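Local coordinates for protein toll (Drosophila melanogaster, PDB 4LXR), which serves as the cell-surface receptor for the cleaved cytokine Spätzle, switching on Toll signalling in embryonic dorsal-ventral patterning and antifungal defence, at residues 283-288 / 307-312. Sequence-based numbering, arbitrary orientation.
Sequences LPSRLF and PGDLFE
Asp-309 carries its carboxylate carbon CG between its own backbone N and carbonyl carbon (chi1 61°), while the OG of Ser-285 lies anti to the backbone N (chi1 176°), which brings the hydroxyl up to the carboxylate. Ser-285 OG donates to OD2 of Asp-309 at 2.6 Å, on the syn side of the carboxylate and 32° out of its plane. The other oxygen, OD1, takes the backbone N of Arg-286 at 2.8 Å from above that plane, so one carboxylate grips two consecutive residues of the type II turn 284-287. An alanine at Asp-309 would probably leave the Ser-285 hydroxyl and the Arg-286 N-H without this acceptor and the turn less firmly tied to its neighbour. This is one coil of the leucine-rich-repeat solenoid of the receptor's ectodomain laid on the next: 283-288 and 307-312 occupy corresponding loops of successive repeats, each following its repeat's strand. Toward the buried core of the coils, Leu-310 puts CD1 against Leu-287 CB at 3.9 Å and CD2 against Leu-283 CD1 at 4.0 Å, and runs beside Phe-288, which also packs on Leu-297 and Leu-299 of strand 296-299. At the surface the poorly ordered Arg-286 bends at chi3; NH1 forms long salt bridges, 3.8 Å to Asp-309 OD2, well out of the guanidinium plane so that charge alone is at work, and 3.7 Å to Glu-312 OE1.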
loop_
_atom_site.group_PDB
_atom_site.type_symbol
_atom_site.label_atom_id
_atom_site.label_comp_id
_atom_site.label_asym_id
_atom_site.label_seq_id
_atom_site.Cartn_x
_atom_site.Cartn_y
_atom_site.Cartn_z
ATOM N N LEU A 283 29.516 -19.559 2.622
ATOM C CA LEU A 283 29.167 -20.918 3.005
ATOM C C LEU A 283 30.188 -21.871 2.368
ATOM O O LEU A 283 30.702 -21.603 1.274
ATOM C CB LEU A 283 27.744 -21.247 2.548
ATOM C CG LEU A 283 26.666 -20.322 3.127
ATOM C CD1 LEU A 283 25.326 -20.510 2.400
ATOM C CD2 LEU A 283 26.509 -20.595 4.624
ATOM N N PRO A 284 30.508 -22.975 3.063
ATOM C CA PRO A 284 31.487 -23.943 2.554
ATOM C C PRO A 284 31.076 -24.575 1.221
ATOM O O PRO A 284 29.898 -24.591 0.861
ATOM C CB PRO A 284 31.539 -25.013 3.664
ATOM C CG PRO A 284 30.240 -24.848 4.405
ATOM C CD PRO A 284 29.957 -23.378 4.369
ATOM N N SER A 285 32.070 -25.073 0.496
ATOM C CA SER A 285 31.877 -25.737 -0.784
ATOM C C SER A 285 30.838 -26.865 -0.707
ATOM O O SER A 285 30.881 -27.700 0.192
ATOM C CB SER A 285 33.212 -26.311 -1.255
ATOM O OG SER A 285 33.046 -27.053 -2.448
ATOM N N ARG A 286 29.898 -26.870 -1.650
ATOM C CA ARG A 286 28.914 -27.946 -1.770
ATOM C C ARG A 286 28.064 -28.197 -0.524
ATOM O O ARG A 286 27.573 -29.307 -0.337
ATOM C CB ARG A 286 29.602 -29.251 -2.181
ATOM C CG ARG A 286 30.044 -29.266 -3.629
ATOM C CD ARG A 286 30.400 -30.668 -4.068
ATOM N NE ARG A 286 31.738 -31.045 -3.646
ATOM C CZ ARG A 286 32.831 -30.801 -4.363
ATOM N NH1 ARG A 286 32.730 -30.174 -5.531
ATOM N NH2 ARG A 286 34.021 -31.181 -3.912
ATOM N N LEU A 287 27.894 -27.181 0.316
ATOM C CA LEU A 287 27.140 -27.357 1.557
ATOM C C LEU A 287 25.760 -27.951 1.287
ATOM O O LEU A 287 25.321 -28.853 2.003
ATOM C CB LEU A 287 27.008 -26.032 2.311
ATOM C CG LEU A 287 26.179 -26.074 3.594
ATOM C CD1 LEU A 287 26.896 -26.912 4.660
ATOM C CD2 LEU A 287 25.858 -24.660 4.128
ATOM N N PHE A 288 25.092 -27.442 0.249
ATOM C CA PHE A 288 23.747 -27.891 -0.117
ATOM C C PHE A 288 23.722 -28.696 -1.411
ATOM O O PHE A 288 22.704 -28.755 -2.097
ATOM C CB PHE A 288 22.786 -26.708 -0.225
ATOM C CG PHE A 288 22.601 -25.971 1.062
ATOM C CD1 PHE A 288 22.088 -26.625 2.185
ATOM C CD2 PHE A 288 22.949 -24.628 1.164
ATOM C CE1 PHE A 288 21.918 -25.947 3.382
ATOM C CE2 PHE A 288 22.792 -23.935 2.364
ATOM C CZ PHE A 288 22.268 -24.590 3.475
ATOM N N PRO A 307 29.922 -20.018 -3.139
ATOM C CA PRO A 307 30.693 -20.848 -4.068
ATOM C C PRO A 307 29.767 -21.420 -5.132
ATOM O O PRO A 307 28.628 -21.795 -4.809
ATOM C CB PRO A 307 31.219 -21.980 -3.169
ATOM C CG PRO A 307 30.135 -22.131 -2.118
ATOM C CD PRO A 307 29.614 -20.716 -1.880
ATOM N N GLY A 308 30.261 -21.496 -6.368
ATOM C CA GLY A 308 29.497 -21.964 -7.510
ATOM C C GLY A 308 28.930 -23.361 -7.400
ATOM O O GLY A 308 28.000 -23.714 -8.136
ATOM N N ASP A 309 29.487 -24.155 -6.486
ATOM C CA ASP A 309 29.085 -25.548 -6.313
ATOM C C ASP A 309 28.106 -25.745 -5.147
ATOM O O ASP A 309 27.888 -26.874 -4.692
ATOM C CB ASP A 309 30.327 -26.450 -6.130
ATOM C CG ASP A 309 31.164 -26.095 -4.888
ATOM O OD1 ASP A 309 30.639 -25.496 -3.917
ATOM O OD2 ASP A 309 32.371 -26.428 -4.880
ATOM N N LEU A 310 27.523 -24.648 -4.675
ATOM C CA LEU A 310 26.699 -24.654 -3.468
ATOM C C LEU A 310 25.471 -25.550 -3.568
ATOM O O LEU A 310 25.080 -26.182 -2.589
ATOM C CB LEU A 310 26.275 -23.225 -3.093
ATOM C CG LEU A 310 25.611 -23.069 -1.714
ATOM C CD1 LEU A 310 26.569 -23.534 -0.613
ATOM C CD2 LEU A 310 25.149 -21.614 -1.464
ATOM N N PHE A 311 24.853 -25.582 -4.744
ATOM C CA PHE A 311 23.633 -26.352 -4.942
ATOM C C PHE A 311 23.794 -27.438 -5.991
ATOM O O PHE A 311 22.788 -27.853 -6.573
ATOM C CB PHE A 311 22.502 -25.452 -5.455
ATOM C CG PHE A 311 22.278 -24.214 -4.647
ATOM C CD1 PHE A 311 21.929 -24.290 -3.308
ATOM C CD2 PHE A 311 22.353 -22.965 -5.252
ATOM C CE1 PHE A 311 21.712 -23.147 -2.575
ATOM C CE2 PHE A 311 22.124 -21.821 -4.531
ATOM C CZ PHE A 311 21.807 -21.902 -3.190
ATOM N N GLU A 312 25.024 -27.885 -6.266
ATOM C CA GLU A 312 25.219 -28.738 -7.437
ATOM C C GLU A 312 24.534 -30.092 -7.271
ATOM O O GLU A 312 24.552 -30.683 -6.194
ATOM C CB GLU A 312 26.696 -28.881 -7.845
ATOM C CG GLU A 312 27.560 -29.682 -6.897
ATOM C CD GLU A 312 28.927 -30.009 -7.493
ATOM O OE1 GLU A 312 29.531 -31.023 -7.088
ATOM O OE2 GLU A 312 29.397 -29.251 -8.356
#